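Local coordinates for protein glucuronan lyase A (Trichoderma reesei, PDB 2ZZJ) that is an endo-acting lyase of polysaccharide lyase family 20 that cleaves beta-1,4-glucuronan, built as a calcium-binding beta-jelly roll, at residues A[41-46]-A[214-219]; A[49-54]-A[203-208]; A[66-71]-A[226-231]; A[119-124]-A[168-173]. One frame throughout, in Å; residues are numbered along the deposited sequence.

How the contacts relate
The four contacts sample the two stacked antiparallel sheets of the jelly roll. Contacts 1 and 3 lie in one sheet and share strand 216-227: strand 37-43 pairs with its beginning and strand 66-76 with its end, and their centres are about 32 Å apart. Contact 2, whose centre is about 11 Å from that of contact 1, touches it where T41 O meets S54 OG and T45 N meets Y52 OH. Contact 4 packs one sheet on the other and meets contact 3 through W171 and F230. Along the chain, contact 4 is nested within the loops closed by the other three, and contact 3 crosses contacts 1 and 2, so the fold brings together strands far apart in sequence.

Contact 1: residues A[41-46]-A[214-219]; sequences TQTYTP and QGFRQV
T41, Q42 and T43 run antiparallel to Q218, R217 and F216, with the axes of the two short strands 4.8 Å apart at their closest and 168° between their directions. The pairing joins strand 37-43 to strand 216-227 within one sheet of the beta-jelly roll. Q42 and R217 form the hydrogen-bonded pair: Q42 N donates to R217 O at 3.0 Å, and R217 N returns a bond to Q42 O at 2.9 Å. One further backbone bond follows past strand 37-43, from Y44 N to G215 O at 2.7 Å.

T41, T43, F216 and Q218 share one face. F216 has CG anti to its backbone N (chi1 179°), and its ring leans across the two threonines. T43 OG1 comes to the ring edge, near the ring plane, 3.3 Å from F216 CD1. T41 approaches obliquely, its CB 3.7 Å from F216 CE1, while its CG2 lies beside Q218 CG. Threonine suits both places: its beta branch favours an extended backbone, and it offers a methyl group for packing as well as a hydroxyl, which in T41 bonds to T23 OG1.

The other face carries Q42 and R217, whose ends lead away from the pairing. Q42 NE2 binds E19 O. The R217 chain bends at chi2 (-81°), and its many donors serve two places: NE bonds to Q214 O just before the strand at 2.9 Å, while NH1 binds Q81 O of a neighbouring loop, where W80 makes a cation-pi contact. Q214 OE1 lies 3.0 Å above one face of the R217 guanidinium, offset toward its rim.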
# COMPACT_ATOMS: atom_id res chain seq x y z
N THR A 41 9.07 -7.80 -7.96
CA THR A 41 9.26 -7.35 -9.37
C THR A 41 8.00 -7.56 -10.19
O THR A 41 7.17 -8.47 -9.89
CB THR A 41 10.49 -8.00 -10.07
OG1 THR A 41 10.15 -9.31 -10.56
CG2 THR A 41 11.67 -8.08 -9.12
N GLN A 42 7.83 -6.72 -11.20
CA GLN A 42 6.77 -6.91 -12.19
C GLN A 42 7.31 -6.62 -13.59
O GLN A 42 8.23 -5.80 -13.75
CB GLN A 42 5.55 -6.03 -11.91
CG GLN A 42 4.51 -6.71 -10.99
CD GLN A 42 3.86 -7.91 -11.71
OE1 GLN A 42 3.91 -7.99 -12.95
NE2 GLN A 42 3.26 -8.83 -10.95
N THR A 43 6.76 -7.29 -14.59
CA THR A 43 7.28 -7.19 -15.96
C THR A 43 6.12 -6.94 -16.89
O THR A 43 5.14 -7.72 -16.91
CB THR A 43 8.04 -8.48 -16.40
OG1 THR A 43 9.15 -8.73 -15.54
CG2 THR A 43 8.55 -8.37 -17.86
N TYR A 44 6.20 -5.87 -17.66
CA TYR A 44 5.12 -5.52 -18.58
C TYR A 44 5.16 -6.54 -19.72
O TYR A 44 6.25 -6.90 -20.16
CB TYR A 44 5.30 -4.10 -19.15
CG TYR A 44 4.12 -3.66 -20.01
CD1 TYR A 44 2.86 -3.44 -19.45
CD2 TYR A 44 4.27 -3.50 -21.40
CE1 TYR A 44 1.77 -3.05 -20.24
CE2 TYR A 44 3.19 -3.12 -22.20
CZ TYR A 44 1.95 -2.91 -21.63
OH TYR A 44 0.88 -2.52 -22.42
N THR A 45 3.99 -7.00 -20.17
CA THR A 45 3.89 -8.02 -21.25
C THR A 45 2.78 -7.57 -22.20
O THR A 45 1.59 -7.71 -21.91
CB THR A 45 3.59 -9.46 -20.71
OG1 THR A 45 2.35 -9.42 -19.99
CG2 THR A 45 4.68 -9.97 -19.78
N PRO A 46 3.17 -6.96 -23.34
CA PRO A 46 2.16 -6.50 -24.29
C PRO A 46 1.22 -7.65 -24.66
O PRO A 46 1.65 -8.81 -24.73
CB PRO A 46 2.99 -6.05 -25.50
CG PRO A 46 4.32 -5.66 -24.93
CD PRO A 46 4.54 -6.67 -23.80
N GLN A 214 10.83 1.23 -19.11
CA GLN A 214 11.27 0.32 -18.06
C GLN A 214 10.12 -0.65 -17.73
O GLN A 214 9.34 -0.44 -16.77
CB GLN A 214 11.70 1.10 -16.80
CG GLN A 214 12.38 0.22 -15.75
CD GLN A 214 12.92 1.07 -14.63
OE1 GLN A 214 12.18 1.47 -13.74
NE2 GLN A 214 14.21 1.38 -14.69
N GLY A 215 10.00 -1.70 -18.54
CA GLY A 215 8.95 -2.70 -18.37
C GLY A 215 9.26 -3.70 -17.27
O GLY A 215 8.39 -4.49 -16.88
N PHE A 216 10.49 -3.67 -16.76
CA PHE A 216 10.87 -4.50 -15.63
C PHE A 216 11.08 -3.60 -14.42
O PHE A 216 12.05 -2.84 -14.36
CB PHE A 216 12.15 -5.27 -15.93
CG PHE A 216 12.62 -6.14 -14.79
CD1 PHE A 216 11.82 -7.18 -14.31
CD2 PHE A 216 13.91 -5.97 -14.25
CE1 PHE A 216 12.27 -8.04 -13.27
CE2 PHE A 216 14.35 -6.79 -13.22
CZ PHE A 216 13.52 -7.82 -12.71
N ARG A 217 10.18 -3.72 -13.45
CA ARG A 217 10.15 -2.79 -12.32
C ARG A 217 10.48 -3.53 -11.04
O ARG A 217 9.99 -4.64 -10.84
CB ARG A 217 8.77 -2.16 -12.21
CG ARG A 217 8.39 -1.22 -13.39
CD ARG A 217 9.04 0.16 -13.14
NE ARG A 217 8.91 1.05 -14.30
CZ ARG A 217 9.08 2.37 -14.24
NH1 ARG A 217 9.38 2.96 -13.07
NH2 ARG A 217 8.92 3.10 -15.36
N GLN A 218 11.29 -2.93 -10.16
CA GLN A 218 11.73 -3.58 -8.91
C GLN A 218 11.58 -2.66 -7.69
O GLN A 218 12.02 -1.50 -7.72
CB GLN A 218 13.18 -4.02 -8.98
CG GLN A 218 13.57 -4.77 -10.28
CD GLN A 218 15.03 -4.99 -10.33
OE1 GLN A 218 15.77 -4.26 -11.00
NE2 GLN A 218 15.48 -6.00 -9.62
N VAL A 219 11.00 -3.20 -6.62
CA VAL A 219 10.82 -2.46 -5.36
C VAL A 219 11.13 -3.46 -4.23
O VAL A 219 10.69 -4.62 -4.30
CB VAL A 219 9.39 -1.90 -5.19
CG1 VAL A 219 9.31 -1.11 -3.81
CG2 VAL A 219 9.01 -0.99 -6.38

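Contact 2: residues A[49-54]-A[203-208]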
# COMPACT_ATOMS: atom_id res chain seq x y z
N THR A 49 -4.17 -8.90 -20.73
CA THR A 49 -5.29 -8.05 -20.34
C THR A 49 -5.54 -8.07 -18.84
O THR A 49 -6.45 -7.40 -18.37
CB THR A 49 -6.60 -8.44 -21.06
OG1 THR A 49 -6.84 -9.83 -20.84
CG2 THR A 49 -6.50 -8.18 -22.56
N GLY A 50 -4.76 -8.86 -18.11
CA GLY A 50 -4.90 -8.98 -16.64
C GLY A 50 -4.11 -7.94 -15.83
O GLY A 50 -3.67 -6.91 -16.37
N ARG A 51 -3.91 -8.22 -14.54
CA ARG A 51 -3.32 -7.23 -13.63
C ARG A 51 -1.93 -7.64 -13.19
O ARG A 51 -1.47 -8.73 -13.51
CB ARG A 51 -4.26 -6.92 -12.46
CG ARG A 51 -5.46 -6.09 -12.90
CD ARG A 51 -6.39 -5.72 -11.77
NE ARG A 51 -7.55 -4.92 -12.20
CZ ARG A 51 -8.67 -5.43 -12.71
NH1 ARG A 51 -8.79 -6.75 -12.86
NH2 ARG A 51 -9.69 -4.64 -13.06
N TYR A 52 -1.23 -6.73 -12.50
CA TYR A 52 0.19 -6.87 -12.29
C TYR A 52 0.52 -6.64 -10.81
O TYR A 52 1.21 -5.68 -10.46
CB TYR A 52 0.91 -5.81 -13.13
CG TYR A 52 0.93 -6.01 -14.64
CD1 TYR A 52 1.93 -6.77 -15.25
CD2 TYR A 52 -0.01 -5.36 -15.48
CE1 TYR A 52 1.98 -6.93 -16.67
CE2 TYR A 52 0.04 -5.51 -16.88
CZ TYR A 52 1.03 -6.29 -17.45
OH TYR A 52 1.09 -6.41 -18.84
N HIS A 53 0.01 -7.52 -9.96
CA HIS A 53 0.27 -7.46 -8.51
C HIS A 53 1.43 -8.36 -8.14
O HIS A 53 1.43 -9.56 -8.45
CB HIS A 53 -0.91 -8.03 -7.71
CG HIS A 53 -2.17 -7.26 -7.82
ND1 HIS A 53 -3.11 -7.51 -8.80
CD2 HIS A 53 -2.72 -6.32 -7.00
CE1 HIS A 53 -4.16 -6.74 -8.60
NE2 HIS A 53 -3.95 -6.02 -7.51
N SER A 54 2.42 -7.81 -7.44
CA SER A 54 3.42 -8.64 -6.75
C SER A 54 3.39 -8.19 -5.28
O SER A 54 4.00 -7.18 -4.94
CB SER A 54 4.81 -8.47 -7.34
OG SER A 54 4.95 -9.11 -8.59
N SER A 203 -1.49 1.11 -13.29
CA SER A 203 -1.70 1.92 -14.50
C SER A 203 -1.43 1.15 -15.79
O SER A 203 -2.01 1.50 -16.84
CB SER A 203 -0.85 3.19 -14.46
OG SER A 203 -1.40 4.13 -13.55
N TRP A 204 -0.56 0.13 -15.73
CA TRP A 204 -0.29 -0.70 -16.89
C TRP A 204 -1.60 -1.32 -17.39
O TRP A 204 -1.89 -1.29 -18.60
CB TRP A 204 0.72 -1.82 -16.57
CG TRP A 204 2.14 -1.39 -16.41
CD1 TRP A 204 2.66 -0.13 -16.63
CD2 TRP A 204 3.25 -2.23 -16.06
NE1 TRP A 204 4.02 -0.15 -16.42
CE2 TRP A 204 4.41 -1.41 -16.06
CE3 TRP A 204 3.39 -3.59 -15.71
CZ2 TRP A 204 5.68 -1.90 -15.73
CZ3 TRP A 204 4.66 -4.07 -15.39
CH2 TRP A 204 5.79 -3.22 -15.40
N HIS A 205 -2.40 -1.86 -16.47
CA HIS A 205 -3.70 -2.42 -16.84
C HIS A 205 -4.74 -1.33 -17.06
O HIS A 205 -5.37 -1.28 -18.12
CB HIS A 205 -4.17 -3.42 -15.78
CG HIS A 205 -5.62 -3.76 -15.89
ND1 HIS A 205 -6.62 -2.96 -15.38
CD2 HIS A 205 -6.24 -4.82 -16.47
CE1 HIS A 205 -7.79 -3.51 -15.63
NE2 HIS A 205 -7.59 -4.63 -16.30
N ASP A 206 -4.92 -0.44 -16.08
CA ASP A 206 -5.96 0.57 -16.14
C ASP A 206 -5.85 1.45 -17.39
O ASP A 206 -6.88 1.87 -17.93
CB ASP A 206 -5.95 1.45 -14.89
CG ASP A 206 -6.16 0.66 -13.59
OD1 ASP A 206 -6.51 -0.55 -13.62
OD2 ASP A 206 -5.97 1.25 -12.50
N ASP A 207 -4.63 1.70 -17.86
CA ASP A 207 -4.44 2.67 -18.95
C ASP A 207 -4.42 2.01 -20.32
O ASP A 207 -4.57 2.69 -21.34
CB ASP A 207 -3.16 3.47 -18.76
CG ASP A 207 -3.20 4.42 -17.58
OD1 ASP A 207 -4.26 4.57 -16.91
OD2 ASP A 207 -2.14 5.03 -17.34
N GLY A 208 -4.19 0.70 -20.34
CA GLY A 208 -4.09 -0.05 -21.58
C GLY A 208 -2.73 -0.04 -22.24
O GLY A 208 -2.56 -0.57 -23.34
O HOH W 1 -7.91 -1.94 -11.86
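R51 lies across the face of the H205 imidazole; next to it Y52, the residue after R51, takes the edge of W204, the residue before H205, on its ring face. The contact joins the loop leading into strand 53-63 of the jelly roll to a short helix. The R51 chain is extended through chi2 and chi3, carrying CG, NE and the guanidinium across one face of the ring. CG stands 3.9 Å from the H205 centroid in a CH-pi contact, NE lies above the ring toward its rim, and NH2 is 3.4 Å from H205 CE1. The two planes are inclined, so this is an oblique crossing and not a parallel stack. Arginine fits because its aliphatic part packs while its nitrogens still donate.

H205, with CG anti to its backbone N, offers R51 a flat face and uses its edges too. T49 O lies in the ring plane, 3.2 Å from H205 CD2, and ND1 donates to the anti lone pair of D206 OD1 at 3.0 Å, a His-carboxylate hydrogen bond. A water that accepts from R51 NE donates to the same D206 OD1 at 2.6 Å, linking arginine and acid indirectly.

Y52 and W204 both hold CG anti to the carbonyl carbon (chi1 -72° and -73°). Their rings make a T-shaped pair with planes at 88°, W204 CE3 sitting 3.5 Å above the centre of the Y52 ring. These aromatics pack and still bond at their polar ends, Y52 OH with T45 N and W204 NE1 with Y87 OH.

Beside helix 202-207, Q42 of strand 37-43 touches both Y52 and W204, and Y44 meets W204 edge-to-face.

Contact 3: residues A[66-71]-A[226-231]; sequences EEQFYG and VGTTFA
F69 and G227 form a hydrogen-bonded antiparallel pair that joins strand 66-76 to the end of strand 216-227 in one sheet of the jelly roll. F69 N donates to G227 O at 2.8 Å with a nearly straight bond (171°), and G227 N answers to F69 O at 3.0 Å. The V226 CA hydrogen also points at F69 O.

In the adjoining non-hydrogen-bonded pair, Y70 and V226 lie side by side, with Y70 CE1 3.6 Å from V226 CG1. Tyrosine suits this buried face because its ring packs while its hydroxyl stays satisfied, here by G61 O and W160 NE1. Q68 bends at chi2 (-77°), and its NE2 turns back to donate to E67 O at 2.8 Å; its OE1 rests against V226 CG1.

E67 OE1 is met by Q157 NE2 and Y167 OH. E67 OE2 is 2.6 Å from a water that also lies 3.0 Å from T228 O, though the water cannot serve every acceptor around it at once. T228 OG1 binds T1 N. T228 N donates to D232 OD2, and T229 OG1, at the N-cap of helix 230-233, accepts from D232 N, which ties the turn to the helix start.

Where the strand gives way to that helix, the F69 ring lies flat against the main chain: T229 C and F230 N both sit 3.4 Å above one face, over its centre. F230 CB adds an apolar touch at F69 CE1.

Paired backbone groups and bonded side-chain ends together suggest that the chain can probably leave the sheet at little polar cost, with an aromatic face packed against its peptide.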
# COMPACT_ATOMS: atom_id res chain seq x y z
N GLU A 66 -11.49 1.39 14.99
CA GLU A 66 -10.22 1.29 15.71
C GLU A 66 -9.19 2.25 15.14
O GLU A 66 -9.31 2.69 14.00
CB GLU A 66 -9.69 -0.12 15.65
CG GLU A 66 -9.39 -0.60 14.26
CD GLU A 66 -8.98 -2.04 14.22
OE1 GLU A 66 -9.05 -2.70 15.27
OE2 GLU A 66 -8.59 -2.52 13.14
N GLU A 67 -8.21 2.60 15.97
CA GLU A 67 -7.04 3.34 15.53
C GLU A 67 -5.95 2.30 15.42
O GLU A 67 -5.88 1.38 16.26
CB GLU A 67 -6.62 4.40 16.56
CG GLU A 67 -5.36 5.19 16.11
CD GLU A 67 -4.56 5.85 17.27
OE1 GLU A 67 -4.01 6.96 17.05
OE2 GLU A 67 -4.46 5.28 18.37
N GLN A 68 -5.12 2.42 14.37
CA GLN A 68 -3.94 1.55 14.23
C GLN A 68 -2.77 2.37 13.67
O GLN A 68 -3.00 3.36 12.98
CB GLN A 68 -4.24 0.40 13.28
CG GLN A 68 -5.31 -0.63 13.78
CD GLN A 68 -4.74 -1.60 14.82
OE1 GLN A 68 -4.17 -2.64 14.48
NE2 GLN A 68 -4.91 -1.27 16.08
N PHE A 69 -1.54 1.92 13.96
CA PHE A 69 -0.35 2.44 13.29
C PHE A 69 0.15 1.34 12.34
O PHE A 69 0.05 0.13 12.64
CB PHE A 69 0.77 2.74 14.30
CG PHE A 69 0.55 4.00 15.13
CD1 PHE A 69 1.23 5.18 14.83
CD2 PHE A 69 -0.33 3.99 16.22
CE1 PHE A 69 1.06 6.32 15.62
CE2 PHE A 69 -0.50 5.14 17.01
CZ PHE A 69 0.18 6.29 16.70
N TYR A 70 0.71 1.76 11.20
CA TYR A 70 1.33 0.86 10.22
C TYR A 70 2.69 1.46 9.86
O TYR A 70 2.80 2.67 9.69
CB TYR A 70 0.48 0.82 8.94
CG TYR A 70 -0.95 0.42 9.25
CD1 TYR A 70 -1.35 -0.93 9.23
CD2 TYR A 70 -1.88 1.38 9.65
CE1 TYR A 70 -2.68 -1.29 9.57
CE2 TYR A 70 -3.20 1.01 9.99
CZ TYR A 70 -3.57 -0.31 9.92
OH TYR A 70 -4.85 -0.67 10.25
N GLY A 71 3.70 0.62 9.70
CA GLY A 71 5.03 1.10 9.32
C GLY A 71 5.61 0.12 8.30
O GLY A 71 5.37 -1.11 8.39
N VAL A 226 2.39 -3.66 12.33
CA VAL A 226 1.10 -3.07 12.67
C VAL A 226 1.05 -3.06 14.19
O VAL A 226 1.46 -4.04 14.83
CB VAL A 226 -0.12 -3.89 12.10
CG1 VAL A 226 -1.44 -3.13 12.42
CG2 VAL A 226 0.03 -4.13 10.58
N GLY A 227 0.60 -1.96 14.77
CA GLY A 227 0.58 -1.84 16.22
C GLY A 227 -0.22 -0.66 16.69
O GLY A 227 -0.96 -0.04 15.91
N THR A 228 -0.06 -0.34 17.97
CA THR A 228 -0.92 0.67 18.61
C THR A 228 -0.20 1.95 18.96
O THR A 228 -0.84 2.90 19.39
CB THR A 228 -1.64 0.11 19.86
OG1 THR A 228 -0.67 -0.27 20.83
CG2 THR A 228 -2.45 -1.14 19.50
N THR A 229 1.11 1.99 18.74
CA THR A 229 1.90 3.23 18.95
C THR A 229 2.81 3.47 17.75
O THR A 229 3.05 2.55 16.96
CB THR A 229 2.74 3.16 20.25
OG1 THR A 229 3.84 2.24 20.10
CG2 THR A 229 1.85 2.69 21.43
N PHE A 230 3.32 4.70 17.62
CA PHE A 230 4.32 5.01 16.60
C PHE A 230 5.57 4.14 16.76
O PHE A 230 6.08 3.54 15.78
CB PHE A 230 4.68 6.52 16.71
CG PHE A 230 5.62 7.01 15.64
CD1 PHE A 230 5.15 7.63 14.49
CD2 PHE A 230 7.01 6.87 15.80
CE1 PHE A 230 6.05 8.07 13.48
CE2 PHE A 230 7.91 7.33 14.83
CZ PHE A 230 7.42 7.92 13.64
N ALA A 231 6.11 4.07 17.99
CA ALA A 231 7.34 3.30 18.22
C ALA A 231 7.16 1.81 17.85
O ALA A 231 8.13 1.15 17.47
CB ALA A 231 7.84 3.42 19.67
O HOH W 2 -3.72 2.75 18.61

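Contact 4: residues A[119-124]-A[168-173]; sequences LYSRYV and FKIWFD
The contact belongs to the interior of the jelly-roll sandwich, where L119, S121 and Y123 of one sheet face F172, I170 and F168 of the other. The two strands run nearly antiparallel (162°), their axes 9.6 Å apart at closest, and the gap is bridged almost wholly by side chains. Every second residue of each strand points inward, which suits the mostly apolar and aromatic residues here.

F168 is met on two sides. Y123 presents its edge to the F168 face, with CD2 3.8 Å above the centre of that ring; the centroids are 5.1 Å apart and the planes at 56°, an edge-to-face contact well inclined from a perfect T. Y123 CG stands between its own backbone N and carbonyl carbon (chi1 52°), and from there the CD2 side of the ring reaches F168. At the rim of F168, in its plane, S121 OG is 3.6 Å from CZ, and R122 O comes near the same carbon obliquely.

Serine is small enough for I170 and F168 to come close: its CB is 3.9 Å from I170 CD1. Its buried hydroxyl is satisfied by M111 O, just as Y123 OH is by E180 OE1 and R122 O by T110 OG1. Farther along, L119 CD2 meets F172 CD1 at 3.8 Å, a branched aliphatic chain crossing the ring obliquely.

Strand 118-126 is flanked in its sheet by strands 106-115 and 135-145, and strand 166-172 by strands 152-160 and 175-183. Their side chains complete the core: I170 touches L143 and L156, F168 touches T110 and I158, and H152 stacks on F172.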
# COMPACT_ATOMS: atom_id res chain seq x y z
N LEU A 119 5.26 10.57 -3.64
CA LEU A 119 4.36 9.68 -2.88
C LEU A 119 2.96 10.25 -2.83
O LEU A 119 2.77 11.40 -2.38
CB LEU A 119 4.83 9.53 -1.45
CG LEU A 119 4.30 8.36 -0.62
CD1 LEU A 119 4.92 7.07 -1.10
CD2 LEU A 119 4.59 8.58 0.87
N TYR A 120 1.99 9.45 -3.25
CA TYR A 120 0.57 9.79 -3.15
C TYR A 120 -0.14 8.85 -2.18
O TYR A 120 0.24 7.68 -2.05
CB TYR A 120 -0.08 9.54 -4.50
CG TYR A 120 0.02 10.67 -5.50
CD1 TYR A 120 -1.13 11.14 -6.14
CD2 TYR A 120 1.26 11.23 -5.83
CE1 TYR A 120 -1.07 12.17 -7.07
CE2 TYR A 120 1.33 12.28 -6.78
CZ TYR A 120 0.16 12.73 -7.39
OH TYR A 120 0.22 13.76 -8.33
N SER A 121 -1.22 9.31 -1.54
CA SER A 121 -2.09 8.36 -0.85
C SER A 121 -3.52 8.82 -0.99
O SER A 121 -3.78 9.83 -1.67
CB SER A 121 -1.71 8.16 0.63
OG SER A 121 -2.41 7.03 1.16
N ARG A 122 -4.44 8.08 -0.39
CA ARG A 122 -5.86 8.44 -0.45
C ARG A 122 -6.57 7.73 0.66
O ARG A 122 -6.02 6.82 1.25
CB ARG A 122 -6.45 7.98 -1.77
CG ARG A 122 -6.56 6.49 -1.89
CD ARG A 122 -7.05 6.04 -3.25
NE ARG A 122 -7.84 4.83 -3.10
CZ ARG A 122 -8.61 4.31 -4.05
NH1 ARG A 122 -9.29 3.20 -3.82
NH2 ARG A 122 -8.69 4.90 -5.25
N TYR A 123 -7.80 8.16 0.95
CA TYR A 123 -8.71 7.35 1.72
C TYR A 123 -10.06 7.43 1.01
O TYR A 123 -10.27 8.32 0.16
CB TYR A 123 -8.82 7.82 3.18
CG TYR A 123 -9.12 9.30 3.37
CD1 TYR A 123 -10.45 9.77 3.47
CD2 TYR A 123 -8.11 10.22 3.47
CE1 TYR A 123 -10.73 11.15 3.65
CE2 TYR A 123 -8.37 11.59 3.65
CZ TYR A 123 -9.70 12.05 3.74
OH TYR A 123 -9.94 13.43 3.92
N VAL A 124 -10.94 6.49 1.36
CA VAL A 124 -12.26 6.36 0.76
C VAL A 124 -13.31 6.43 1.86
O VAL A 124 -13.14 5.85 2.93
CB VAL A 124 -12.36 5.02 -0.01
CG1 VAL A 124 -13.71 4.82 -0.63
CG2 VAL A 124 -11.31 4.99 -1.12
N PHE A 168 -6.06 10.88 9.75
CA PHE A 168 -5.24 10.27 8.70
C PHE A 168 -3.92 11.02 8.69
O PHE A 168 -3.83 12.18 8.30
CB PHE A 168 -6.01 10.37 7.38
CG PHE A 168 -5.33 9.73 6.18
CD1 PHE A 168 -5.46 8.37 5.93
CD2 PHE A 168 -4.65 10.51 5.26
CE1 PHE A 168 -4.87 7.77 4.80
CE2 PHE A 168 -4.06 9.92 4.12
CZ PHE A 168 -4.16 8.55 3.92
N LYS A 169 -2.89 10.36 9.23
CA LYS A 169 -1.60 10.99 9.47
C LYS A 169 -0.52 10.12 8.85
O LYS A 169 -0.60 8.90 8.96
CB LYS A 169 -1.36 11.12 10.98
CG LYS A 169 -2.49 11.91 11.67
CD LYS A 169 -2.43 11.86 13.20
CE LYS A 169 -1.19 12.54 13.74
NZ LYS A 169 -1.23 12.56 15.27
N ILE A 170 0.47 10.75 8.21
CA ILE A 170 1.55 10.03 7.51
C ILE A 170 2.90 10.71 7.78
O ILE A 170 3.02 11.94 7.73
CB ILE A 170 1.32 10.03 5.98
CG1 ILE A 170 -0.04 9.41 5.62
CG2 ILE A 170 2.49 9.30 5.23
CD1 ILE A 170 -0.38 9.36 4.11
N TRP A 171 3.91 9.88 8.06
CA TRP A 171 5.29 10.30 8.23
C TRP A 171 6.10 9.66 7.11
O TRP A 171 5.83 8.50 6.72
CB TRP A 171 5.87 9.78 9.55
CG TRP A 171 5.46 10.52 10.78
CD1 TRP A 171 6.21 11.44 11.48
CD2 TRP A 171 4.22 10.39 11.47
NE1 TRP A 171 5.49 11.89 12.57
CE2 TRP A 171 4.27 11.26 12.59
CE3 TRP A 171 3.08 9.61 11.27
CZ2 TRP A 171 3.22 11.38 13.50
CZ3 TRP A 171 2.02 9.72 12.20
CH2 TRP A 171 2.09 10.62 13.28
N PHE A 172 7.09 10.40 6.60
CA PHE A 172 8.00 9.88 5.56
C PHE A 172 9.43 10.19 6.00
O PHE A 172 9.75 11.35 6.30
CB PHE A 172 7.70 10.54 4.21
CG PHE A 172 8.51 9.99 3.06
CD1 PHE A 172 8.11 8.82 2.40
CD2 PHE A 172 9.67 10.64 2.63
CE1 PHE A 172 8.88 8.31 1.34
CE2 PHE A 172 10.42 10.15 1.58
CZ PHE A 172 10.03 8.98 0.93
N ASP A 173 10.27 9.17 6.07
CA ASP A 173 11.66 9.32 6.51
C ASP A 173 11.81 10.14 7.80
O ASP A 173 12.69 11.00 7.92
CB ASP A 173 12.54 9.88 5.38
CG ASP A 173 12.66 8.92 4.21
OD1 ASP A 173 12.10 7.81 4.31
OD2 ASP A 173 13.33 9.23 3.21